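Local coordinates for protein epoxide hydrolase (Aspergillus niger, PDB 3G02) that probably hydrolyses epoxides to diols and is here an enantioselective directed-evolution variant of a fungal enzyme with the alpha/beta hydrolase fold, at residues A[8-13]-A[101-106]; A[142-147]-A[181-186]; A[226-229]-A[235-238]; A[253-256]-A[262-265]; A[265-270]-A[306-311]. The protein carries 9 engineered substitutions. All blocks are in the same frame, centred on the assembly; numbering follows the deposited sequence.

Overall arrangement
Contacts 1 and 2 lie side by side toward the antiparallel end of the mixed sheet, their centres about 8 Å apart. They use neighbouring strands, 95-102 and 143-148, and Ser12 OG of contact 1 bonds to Gly182 O of contact 2. Contact 1 is partly buried and mixes ring packing with water bridges; contact 2 is buried and works through side chains. Contacts 4 and 5 lie in the helical region, across the chain's centre from contact 2. They share helix 260-268 and His265, are buried and touch the second subunit. Contact 4 sets a glutamate chain and a histidine against isoleucine, contact 5 a leucine methyl over a phenylalanine face. Contact 3 is a surface contact of aliphatic chain and carbonyls.

Contact 1: A[8-13]-A[101-106]; sequences KFPSSA and ALFSER
Just past the end of strand 95-102, at the rim of the central sheet, Phe103 packs against Phe9 and Pro10 of the N-terminal loop. Its CG stands beside the backbone N (chi1 -69°), and the ring packs against residues 8-10. Pro10 comes over one face. Its CD sits 4.1 Å from the centroid of the Phe103 ring, 25° off the normal, which makes a CH-pi contact. The opposite face is covered from within the strand by Ala101 CB. Phe9 meets another part of the same ring: its CD1 is 3.6 Å from Phe103 CE2. The two ring planes are inclined at 62°, so the pair is oblique. Phe9 also meets Phe88 edge-to-face, and Phe88 belongs to the first strand of the sheet, 87-92. In this alpha/beta hydrolase, the N-terminal loop thus lies against the antiparallel edge of the sheet. The backbones join through water as well as by packing. Lys8 O presses on Phe103 CB at 3.2 Å. One water accepts from Lys8 N at 3.2 Å and donates to Phe103 O at 2.8 Å. A second water donates to Lys8 O at 2.8 Å and to Ser104 O at 2.7 Å. These two bridges supply bonds to backbone groups that no direct hydrogen bond joins across the two segments. Beyond Phe103 the chain turns. Ser104 OG accepts from Arg106 N at 2.9 Å in an ST turn, and it also bonds to Leu141 O.

Contact 2: A[142-147]-A[181-186]; sequences PFHLVV and LGFGSG
Leu181, between helix 167-180 and strand 187-191, meets Val146 of strand 143-148. The two side chains come tip to tip: Leu181 CD1 lies 3.9 Å from both Val146 CG1 and Val146 CG2. The Val146 torsion (chi1 -177°) turns both methyls to the Leu181 side. Gly182 follows with positive phi in a Schellman motif that ends the helix. Its O receives a hydrogen bond from Ser12 OG, which ties the turn to the N-terminal loop. Phe183 then carries its ring back to strand 143-148. Its CE1 is 3.5 Å from His144 CD2, and its CZ is 3.8 Å from His144 CB. The two planes are 29° apart but slid so far that the rings hardly overlap. Val146 CG2 comes up at the edge of the Phe183 ring, 4.0 Å from CE2. From Phe183 to Gly186 the chain makes a type I beta turn, with Gly186 N bonded to Phe183 O. This turn leads into strand 187-191, two places along the alpha/beta hydrolase sheet from 143-148. No hydrogen bond crosses between the segments. The buried junction of helix end and strand therefore rests on close side-chain packing, and the imidazole enters it through carbon atoms.

Contact 3: A[226-229]-A[235-238]; sequences PSIE and EKEG
Ile228 and Lys236 meet where the loop after strand 209-214 runs into helix 233-248. This is the start of the largely helical insertion between strands 209-214 and 340-345, consistent with the lid of an alpha/beta hydrolase. Along the loop, Pro226 follows a cis peptide bond. It packs on helix 355-358, and its O bonds to Trp357 NE1. Ser227 gives its O to Ser230 OG, a link that belongs to the turn leading toward the helix. Ile228 makes the main contact. Its O is 3.4 Å from Lys236 CE, while its CG2 is 4.4 Å from Lys236 CG. The lysine chain thus lies alongside the carbonyl with its methylenes, and the isoleucine branch adds a looser apolar touch. Ile228 also reaches Trp357. Glu229 takes part through its backbone, since its CB points away from the helix. The contact is small and at the surface, burying 109 Å² in all. No hydrogen bond spans the two segments. The lysine's amino group goes to Leu231 O, in the connecting turn. The chain is extended as far as CE and then bends (chi4 76°), which leaves NZ 4.0 Å from Glu229 O and 4.1 Å from Ile228 O.

Contact 4: A[253-256]-A[262-265]; sequences AMEH and TIGH
Glu255 lays its aliphatic part against Ile263. The closest approach is Glu255 CG to Ile263 CB, 3.7 Å, and both branches of the isoleucine are near the same carbon: CG2 at 4.0 Å and CG1 at 4.1 Å from Glu255 CG. Glu255 CG stands anti to the backbone N (chi1 -179°), which sends it across to the facing helix. A bend at chi2 (69°) then turns the carboxylate toward Thr262. There OE2 comes within 4.0 Å of Ile263 CB and 4.3 Å of Thr262 CG2. These are touches of a carboxylate oxygen with carbon, not polar bonds. His256 adds a lighter contact, its CD2 4.2 Å from Ile263 CG2. No hydrogen bond joins the segments, and the polar groups of His256 and Thr262 find partners outside. His256 NE2 bonds to Trp277 NE1, which fixes the turn of the imidazole. Around that ring stand Trp118, Tyr252, Phe308 and Tyr315, all edge-to-face. Tyr315 is predicted to be a catalytic proton donor, so His256 borders the probable active site. Thr262 OG1 bonds to Glu280 OE1 and to Ile57 N, both of the second subunit. Glu255 packs on Ala251 of that subunit too. The contact is buried at the corner where helix 251-258 gives way, almost directly, to helix 260-268, and Ile263 packs in the corner between them. His256 thus meets Tyr315, Thr262 and Glu255 meet the second subunit, and helix 271-284 brings Trp277 to His256.

Contact 5: A[265-270]-A[306-311]; sequences HVLSSS and ESFPRA
Leu267 faces Phe308 where helix 260-268 meets the short helix 307-311, in the helical part of this alpha/beta hydrolase. Leu267 CB comes first, 4.0 Å from Phe308 CD2. CG follows at 4.1 Å from Phe308 CE2. The chain then runs on with CD1 anti to CA (chi2 -172°), and this methyl settles over the middle of the ring face. It is 3.4 Å from the ring centroid and 10° off the normal, a close and almost upright CH-pi contact. With chi1 at 179° the Phe308 ring swings away from its own backbone N and out to the leucine. The ring also packs on Leu274 and contacts Trp277, while Leu267 itself packs on Ala273, Leu274 and Trp277 of helix 271-284. A second, smaller touch lies beside the first. Ser268 OG is 3.6 Å from Pro309 CG and 3.7 Å from Pro309 CD, so the proline ring lies against the hydroxyl. That hydroxyl is bonded to Gly264 O, one turn back in its own helix. Ser268 also packs on Ala42 of the second subunit. Glu306, with positive phi, is the C-prime residue of the Schellman motif closing helix 292-304. Its O accepts from Arg310 NE at 3.0 Å, with the donor well above the carbonyl plane.

Contact 1: A[8-13]-A[101-106]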
# COMPACT_ATOMS: atom_id res chain seq x y z
N LYS A 8 32.64 -22.27 -16.60
CA LYS A 8 32.59 -23.71 -16.83
C LYS A 8 31.80 -24.40 -15.72
O LYS A 8 32.16 -24.31 -14.54
CB LYS A 8 34.01 -24.29 -16.93
CG LYS A 8 34.08 -25.79 -17.19
CD LYS A 8 35.51 -26.29 -17.14
CE LYS A 8 35.55 -27.79 -16.89
NZ LYS A 8 36.94 -28.27 -16.63
N PHE A 9 30.73 -25.09 -16.09
CA PHE A 9 29.93 -25.86 -15.14
C PHE A 9 30.78 -26.93 -14.46
O PHE A 9 31.70 -27.46 -15.09
CB PHE A 9 28.75 -26.53 -15.86
CG PHE A 9 27.51 -25.66 -15.97
CD1 PHE A 9 27.59 -24.27 -15.94
CD2 PHE A 9 26.26 -26.26 -16.13
CE1 PHE A 9 26.45 -23.48 -16.05
CE2 PHE A 9 25.12 -25.48 -16.25
CZ PHE A 9 25.20 -24.09 -16.21
N PRO A 10 30.47 -27.25 -13.19
CA PRO A 10 31.16 -28.35 -12.50
C PRO A 10 31.00 -29.66 -13.27
O PRO A 10 30.00 -29.85 -13.96
CB PRO A 10 30.43 -28.43 -11.16
CG PRO A 10 29.87 -27.06 -10.96
CD PRO A 10 29.47 -26.61 -12.32
N SER A 11 31.99 -30.54 -13.14
CA SER A 11 31.97 -31.83 -13.84
C SER A 11 30.78 -32.69 -13.45
O SER A 11 30.30 -33.50 -14.25
CB SER A 11 33.27 -32.60 -13.59
OG SER A 11 33.40 -32.95 -12.23
N SER A 12 30.30 -32.51 -12.22
CA SER A 12 29.17 -33.28 -11.68
C SER A 12 27.80 -32.72 -12.08
O SER A 12 26.77 -33.32 -11.77
CB SER A 12 29.28 -33.37 -10.15
OG SER A 12 29.40 -32.09 -9.57
N ALA A 13 27.79 -31.57 -12.76
CA ALA A 13 26.54 -30.97 -13.23
C ALA A 13 25.83 -31.87 -14.23
O ALA A 13 26.46 -32.42 -15.14
CB ALA A 13 26.80 -29.59 -13.85
N ALA A 101 26.79 -16.68 -11.82
CA ALA A 101 27.67 -17.60 -11.11
C ALA A 101 29.14 -17.32 -11.34
O ALA A 101 29.53 -16.83 -12.39
CB ALA A 101 27.37 -19.04 -11.52
N LEU A 102 29.94 -17.63 -10.33
CA LEU A 102 31.37 -17.85 -10.52
C LEU A 102 31.62 -19.30 -10.14
O LEU A 102 31.48 -19.68 -8.98
CB LEU A 102 32.21 -16.93 -9.64
CG LEU A 102 32.22 -15.43 -9.94
CD1 LEU A 102 33.10 -14.72 -8.91
CD2 LEU A 102 32.69 -15.11 -11.35
N PHE A 103 31.97 -20.10 -11.14
CA PHE A 103 32.31 -21.50 -10.91
C PHE A 103 33.81 -21.70 -10.80
O PHE A 103 34.57 -21.21 -11.63
CB PHE A 103 31.75 -22.39 -12.03
CG PHE A 103 30.25 -22.50 -12.04
CD1 PHE A 103 29.58 -23.12 -10.99
CD2 PHE A 103 29.52 -21.98 -13.10
CE1 PHE A 103 28.19 -23.22 -11.00
CE2 PHE A 103 28.13 -22.08 -13.12
CZ PHE A 103 27.47 -22.70 -12.08
N SER A 104 34.21 -22.42 -9.77
CA SER A 104 35.61 -22.80 -9.61
C SER A 104 35.95 -23.97 -10.52
O SER A 104 35.06 -24.74 -10.91
CB SER A 104 35.88 -23.17 -8.16
OG SER A 104 37.23 -23.55 -7.97
N GLU A 105 37.22 -24.08 -10.88
CA GLU A 105 37.72 -25.25 -11.60
C GLU A 105 38.23 -26.31 -10.61
O GLU A 105 38.63 -27.40 -11.02
CB GLU A 105 38.82 -24.86 -12.59
CG GLU A 105 38.31 -24.20 -13.87
CD GLU A 105 39.42 -23.63 -14.74
OE1 GLU A 105 40.59 -24.04 -14.58
OE2 GLU A 105 39.12 -22.78 -15.60
N ARG A 106 38.21 -25.97 -9.32
CA ARG A 106 38.62 -26.89 -8.26
C ARG A 106 37.54 -27.93 -7.97
O ARG A 106 36.36 -27.59 -7.87
CB ARG A 106 38.98 -26.14 -6.98
CG ARG A 106 40.20 -25.26 -7.07
CD ARG A 106 41.16 -25.50 -5.91
NE ARG A 106 40.66 -25.03 -4.63
CZ ARG A 106 41.20 -25.34 -3.45
NH1 ARG A 106 42.26 -26.13 -3.38
NH2 ARG A 106 40.66 -24.86 -2.33
O HOH W 1 34.75 -22.31 -14.23
O HOH W 2 33.82 -25.95 -12.97

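Contact 2: A[142-147]-A[181-186]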
# COMPACT_ATOMS: atom_id res chain seq x y z
N PRO A 142 38.00 -20.87 -4.01
CA PRO A 142 37.66 -21.93 -3.05
C PRO A 142 36.19 -22.33 -3.04
O PRO A 142 35.84 -23.37 -2.49
CB PRO A 142 38.05 -21.32 -1.70
CG PRO A 142 37.86 -19.86 -1.89
CD PRO A 142 38.15 -19.56 -3.33
N PHE A 143 35.33 -21.50 -3.64
CA PHE A 143 33.89 -21.74 -3.61
C PHE A 143 33.32 -21.73 -5.02
O PHE A 143 33.89 -21.13 -5.93
CB PHE A 143 33.16 -20.65 -2.80
CG PHE A 143 33.79 -20.33 -1.47
CD1 PHE A 143 34.20 -21.34 -0.60
CD2 PHE A 143 33.92 -19.01 -1.06
CE1 PHE A 143 34.77 -21.03 0.64
CE2 PHE A 143 34.47 -18.69 0.17
CZ PHE A 143 34.90 -19.71 1.03
N HIS A 144 32.18 -22.40 -5.19
CA HIS A 144 31.30 -22.12 -6.31
C HIS A 144 30.29 -21.12 -5.79
O HIS A 144 29.69 -21.33 -4.73
CB HIS A 144 30.56 -23.38 -6.78
CG HIS A 144 31.45 -24.43 -7.37
ND1 HIS A 144 32.14 -24.24 -8.54
CD2 HIS A 144 31.72 -25.69 -6.97
CE1 HIS A 144 32.83 -25.34 -8.83
NE2 HIS A 144 32.58 -26.23 -7.89
N LEU A 145 30.11 -20.01 -6.51
CA LEU A 145 29.18 -18.97 -6.08
C LEU A 145 28.04 -18.87 -7.07
O LEU A 145 28.21 -18.39 -8.19
CB LEU A 145 29.91 -17.64 -5.91
CG LEU A 145 31.06 -17.67 -4.90
CD1 LEU A 145 32.09 -16.61 -5.21
CD2 LEU A 145 30.56 -17.57 -3.46
N VAL A 146 26.87 -19.34 -6.64
CA VAL A 146 25.67 -19.35 -7.47
C VAL A 146 24.68 -18.31 -6.92
O VAL A 146 24.35 -18.34 -5.73
CB VAL A 146 25.00 -20.74 -7.49
CG1 VAL A 146 23.78 -20.77 -8.42
CG2 VAL A 146 26.00 -21.83 -7.90
N VAL A 147 24.25 -17.41 -7.79
CA VAL A 147 23.34 -16.32 -7.42
C VAL A 147 22.07 -16.42 -8.27
O VAL A 147 22.00 -15.84 -9.36
CB VAL A 147 24.01 -14.94 -7.60
CG1 VAL A 147 23.11 -13.85 -7.04
CG2 VAL A 147 25.37 -14.89 -6.91
N LEU A 181 23.28 -28.43 -10.84
CA LEU A 181 24.63 -27.92 -11.07
C LEU A 181 25.70 -28.85 -10.50
O LEU A 181 26.90 -28.57 -10.63
CB LEU A 181 24.78 -26.51 -10.50
CG LEU A 181 24.02 -25.40 -11.24
CD1 LEU A 181 24.07 -24.11 -10.44
CD2 LEU A 181 24.57 -25.19 -12.64
N GLY A 182 25.26 -29.94 -9.88
CA GLY A 182 26.15 -31.00 -9.39
C GLY A 182 26.44 -31.00 -7.91
O GLY A 182 27.40 -31.63 -7.45
N PHE A 183 25.60 -30.31 -7.13
CA PHE A 183 25.88 -30.12 -5.71
C PHE A 183 24.99 -30.93 -4.77
O PHE A 183 24.80 -30.57 -3.61
CB PHE A 183 25.86 -28.63 -5.36
CG PHE A 183 26.66 -27.76 -6.29
CD1 PHE A 183 27.95 -28.12 -6.68
CD2 PHE A 183 26.13 -26.57 -6.76
CE1 PHE A 183 28.69 -27.30 -7.53
CE2 PHE A 183 26.86 -25.74 -7.62
CZ PHE A 183 28.14 -26.11 -8.00
N GLY A 184 24.45 -32.05 -5.28
CA GLY A 184 23.64 -32.96 -4.47
C GLY A 184 24.33 -33.48 -3.22
O GLY A 184 23.67 -33.78 -2.23
N SER A 185 25.66 -33.58 -3.27
CA SER A 185 26.46 -34.04 -2.13
C SER A 185 26.57 -33.01 -1.01
O SER A 185 26.98 -33.34 0.10
CB SER A 185 27.85 -34.48 -2.59
OG SER A 185 28.57 -33.40 -3.17
N GLY A 186 26.23 -31.76 -1.31
CA GLY A 186 26.21 -30.73 -0.28
C GLY A 186 26.45 -29.32 -0.79
O GLY A 186 27.27 -29.09 -1.67

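Contact 3: A[226-229]-A[235-238]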
# COMPACT_ATOMS: atom_id res chain seq x y z
N PRO A 226 15.05 -15.46 25.78
CA PRO A 226 15.30 -14.42 26.80
C PRO A 226 14.43 -13.17 26.63
O PRO A 226 14.08 -12.79 25.51
CB PRO A 226 16.78 -14.07 26.60
CG PRO A 226 17.08 -14.47 25.21
CD PRO A 226 16.23 -15.67 24.93
N SER A 227 14.11 -12.54 27.76
CA SER A 227 13.22 -11.38 27.79
C SER A 227 13.89 -10.12 27.26
O SER A 227 15.12 -10.05 27.15
CB SER A 227 12.75 -11.13 29.22
OG SER A 227 13.86 -10.78 30.04
N ILE A 228 13.07 -9.12 26.93
CA ILE A 228 13.54 -7.77 26.57
C ILE A 228 14.41 -7.19 27.68
O ILE A 228 15.41 -6.52 27.41
CB ILE A 228 12.35 -6.81 26.29
CG1 ILE A 228 11.40 -7.39 25.23
CG2 ILE A 228 12.84 -5.40 25.92
CD1 ILE A 228 11.85 -7.17 23.80
N GLU A 229 14.01 -7.44 28.93
CA GLU A 229 14.72 -6.95 30.11
C GLU A 229 16.16 -7.47 30.20
O GLU A 229 17.02 -6.81 30.77
CB GLU A 229 13.98 -7.33 31.39
CG GLU A 229 12.72 -6.52 31.65
CD GLU A 229 11.52 -6.99 30.84
OE1 GLU A 229 11.52 -8.15 30.38
OE2 GLU A 229 10.58 -6.19 30.67
N GLU A 235 20.95 -3.49 22.41
CA GLU A 235 20.02 -4.50 21.90
C GLU A 235 18.57 -4.04 22.02
O GLU A 235 17.76 -4.30 21.12
CB GLU A 235 20.25 -5.85 22.58
CG GLU A 235 21.52 -6.54 22.12
CD GLU A 235 21.89 -7.75 22.95
OE1 GLU A 235 21.42 -7.86 24.10
OE2 GLU A 235 22.66 -8.60 22.44
N LYS A 236 18.25 -3.36 23.12
CA LYS A 236 16.92 -2.76 23.32
C LYS A 236 16.60 -1.69 22.27
O LYS A 236 15.46 -1.58 21.83
CB LYS A 236 16.80 -2.14 24.71
CG LYS A 236 16.64 -3.15 25.82
CD LYS A 236 16.10 -2.48 27.08
CE LYS A 236 16.25 -3.37 28.30
NZ LYS A 236 17.66 -3.40 28.79
N GLU A 237 17.61 -0.90 21.90
CA GLU A 237 17.46 0.08 20.83
C GLU A 237 17.09 -0.62 19.52
O GLU A 237 16.23 -0.14 18.78
CB GLU A 237 18.74 0.91 20.65
CG GLU A 237 18.98 1.92 21.76
CD GLU A 237 20.34 2.61 21.66
OE1 GLU A 237 21.17 2.20 20.82
OE2 GLU A 237 20.56 3.57 22.43
N GLY A 238 17.72 -1.77 19.28
CA GLY A 238 17.44 -2.59 18.10
C GLY A 238 16.00 -3.07 18.08
O GLY A 238 15.34 -3.03 17.03

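Contact 4: A[253-256]-A[262-265]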
# COMPACT_ATOMS: atom_id res chain seq x y z
N ALA A 253 4.28 -4.12 2.99
CA ALA A 253 4.31 -5.57 3.08
C ALA A 253 2.91 -6.11 3.27
O ALA A 253 2.54 -7.14 2.68
CB ALA A 253 5.21 -6.01 4.24
N MET A 254 2.12 -5.41 4.07
CA MET A 254 0.72 -5.80 4.27
C MET A 254 -0.08 -5.71 2.98
O MET A 254 -0.96 -6.54 2.73
CB MET A 254 0.09 -4.94 5.36
CG MET A 254 0.71 -5.19 6.73
SD MET A 254 0.58 -6.87 7.36
CE MET A 254 -1.17 -7.23 7.22
N GLU A 255 0.22 -4.71 2.16
CA GLU A 255 -0.43 -4.57 0.86
C GLU A 255 0.01 -5.69 -0.09
O GLU A 255 -0.82 -6.30 -0.76
CB GLU A 255 -0.18 -3.18 0.26
CG GLU A 255 -0.85 -2.93 -1.09
CD GLU A 255 -2.38 -2.84 -1.04
OE1 GLU A 255 -2.97 -2.79 0.06
OE2 GLU A 255 -2.99 -2.82 -2.13
N HIS A 256 1.31 -5.99 -0.12
CA HIS A 256 1.82 -7.11 -0.92
C HIS A 256 1.16 -8.43 -0.53
O HIS A 256 0.86 -9.27 -1.39
CB HIS A 256 3.32 -7.31 -0.74
CG HIS A 256 4.19 -6.19 -1.23
ND1 HIS A 256 5.56 -6.26 -1.15
CD2 HIS A 256 3.91 -5.00 -1.81
CE1 HIS A 256 6.09 -5.16 -1.65
NE2 HIS A 256 5.11 -4.38 -2.06
N THR A 262 -3.91 -6.05 -6.86
CA THR A 262 -4.12 -4.61 -6.94
C THR A 262 -2.79 -3.85 -7.00
O THR A 262 -2.56 -3.07 -7.92
CB THR A 262 -4.98 -4.10 -5.77
OG1 THR A 262 -6.26 -4.72 -5.85
CG2 THR A 262 -5.15 -2.59 -5.83
N ILE A 263 -1.92 -4.10 -6.03
CA ILE A 263 -0.66 -3.35 -6.00
C ILE A 263 0.22 -3.69 -7.21
O ILE A 263 0.91 -2.82 -7.73
CB ILE A 263 0.06 -3.45 -4.62
CG1 ILE A 263 1.24 -2.46 -4.53
CG2 ILE A 263 0.51 -4.87 -4.32
CD1 ILE A 263 0.85 -0.98 -4.69
N GLY A 264 0.17 -4.94 -7.67
CA GLY A 264 0.87 -5.34 -8.89
C GLY A 264 0.45 -4.50 -10.08
O GLY A 264 1.28 -4.03 -10.84
N HIS A 265 -0.86 -4.30 -10.23
CA HIS A 265 -1.38 -3.47 -11.32
C HIS A 265 -1.03 -2.00 -11.13
O HIS A 265 -0.63 -1.33 -12.09
CB HIS A 265 -2.88 -3.65 -11.47
CG HIS A 265 -3.27 -4.90 -12.20
ND1 HIS A 265 -3.05 -5.06 -13.55
CD2 HIS A 265 -3.84 -6.04 -11.76
CE1 HIS A 265 -3.49 -6.25 -13.92
NE2 HIS A 265 -3.97 -6.87 -12.86

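Contact 5: A[265-270]-A[306-311]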
# COMPACT_ATOMS: atom_id res chain seq x y z
N HIS A 265 -0.86 -4.30 -10.23
CA HIS A 265 -1.38 -3.47 -11.32
C HIS A 265 -1.03 -2.00 -11.13
O HIS A 265 -0.63 -1.33 -12.09
CB HIS A 265 -2.88 -3.65 -11.47
CG HIS A 265 -3.27 -4.90 -12.20
ND1 HIS A 265 -3.05 -5.06 -13.55
CD2 HIS A 265 -3.84 -6.04 -11.76
CE1 HIS A 265 -3.49 -6.25 -13.92
NE2 HIS A 265 -3.97 -6.87 -12.86
N VAL A 266 -1.16 -1.51 -9.90
CA VAL A 266 -0.82 -0.13 -9.57
C VAL A 266 0.63 0.22 -9.99
O VAL A 266 0.87 1.21 -10.68
CB VAL A 266 -1.06 0.16 -8.06
CG1 VAL A 266 -0.40 1.46 -7.62
CG2 VAL A 266 -2.56 0.20 -7.78
N LEU A 267 1.59 -0.59 -9.57
CA LEU A 267 3.00 -0.29 -9.85
C LEU A 267 3.44 -0.62 -11.28
O LEU A 267 4.44 -0.08 -11.76
CB LEU A 267 3.92 -0.97 -8.83
CG LEU A 267 3.64 -0.63 -7.37
CD1 LEU A 267 4.75 -1.21 -6.54
CD2 LEU A 267 3.52 0.87 -7.12
N SER A 268 2.69 -1.49 -11.95
CA SER A 268 2.95 -1.79 -13.36
C SER A 268 2.47 -0.68 -14.28
O SER A 268 2.93 -0.60 -15.43
CB SER A 268 2.26 -3.09 -13.75
OG SER A 268 2.83 -4.19 -13.06
N SER A 269 1.58 0.18 -13.80
CA SER A 269 0.94 1.18 -14.66
C SER A 269 1.89 2.27 -15.14
O SER A 269 1.75 2.77 -16.26
CB SER A 269 -0.27 1.80 -13.95
OG SER A 269 0.12 2.62 -12.87
N SER A 270 2.84 2.64 -14.29
CA SER A 270 3.75 3.75 -14.55
C SER A 270 5.09 3.48 -13.89
O SER A 270 5.14 3.02 -12.74
CB SER A 270 3.17 5.05 -14.01
OG SER A 270 4.18 6.05 -13.90
N GLU A 306 9.14 -6.79 -15.63
CA GLU A 306 7.83 -6.93 -14.97
C GLU A 306 7.95 -7.74 -13.68
O GLU A 306 7.13 -8.62 -13.40
CB GLU A 306 6.80 -7.56 -15.92
CG GLU A 306 6.50 -6.71 -17.15
CD GLU A 306 5.58 -7.39 -18.15
OE1 GLU A 306 5.80 -8.59 -18.46
OE2 GLU A 306 4.63 -6.73 -18.63
N SER A 307 8.99 -7.43 -12.90
CA SER A 307 9.29 -8.16 -11.67
C SER A 307 8.24 -7.98 -10.59
O SER A 307 7.81 -8.96 -9.97
CB SER A 307 10.64 -7.73 -11.11
OG SER A 307 11.71 -8.24 -11.88
N PHE A 308 7.82 -6.74 -10.36
CA PHE A 308 7.04 -6.46 -9.16
C PHE A 308 5.78 -7.33 -8.99
O PHE A 308 5.61 -7.94 -7.94
CB PHE A 308 6.69 -4.98 -8.98
CG PHE A 308 5.88 -4.74 -7.75
CD1 PHE A 308 6.50 -4.57 -6.52
CD2 PHE A 308 4.49 -4.79 -7.81
CE1 PHE A 308 5.76 -4.41 -5.36
CE2 PHE A 308 3.73 -4.64 -6.65
CZ PHE A 308 4.36 -4.44 -5.43
N PRO A 309 4.89 -7.35 -10.01
CA PRO A 309 3.66 -8.13 -9.80
C PRO A 309 3.88 -9.63 -9.63
O PRO A 309 3.01 -10.31 -9.07
CB PRO A 309 2.85 -7.85 -11.08
CG PRO A 309 3.87 -7.45 -12.09
CD PRO A 309 4.90 -6.68 -11.33
N ARG A 310 5.02 -10.14 -10.09
CA ARG A 310 5.33 -11.57 -10.03
C ARG A 310 6.09 -11.95 -8.77
O ARG A 310 5.95 -13.06 -8.25
CB ARG A 310 6.16 -11.98 -11.26
CG ARG A 310 5.53 -11.60 -12.59
CD ARG A 310 6.32 -12.14 -13.77
NE ARG A 310 7.64 -11.51 -13.92
CZ ARG A 310 8.80 -12.15 -13.85
NH1 ARG A 310 8.85 -13.46 -13.59
NH2 ARG A 310 9.93 -11.47 -14.02
N ALA A 311 6.91 -11.03 -8.27
CA ALA A 311 7.84 -11.32 -7.17
C ALA A 311 7.16 -11.35 -5.81
O ALA A 311 7.66 -11.97 -4.87
CB ALA A 311 8.95 -10.29 -7.17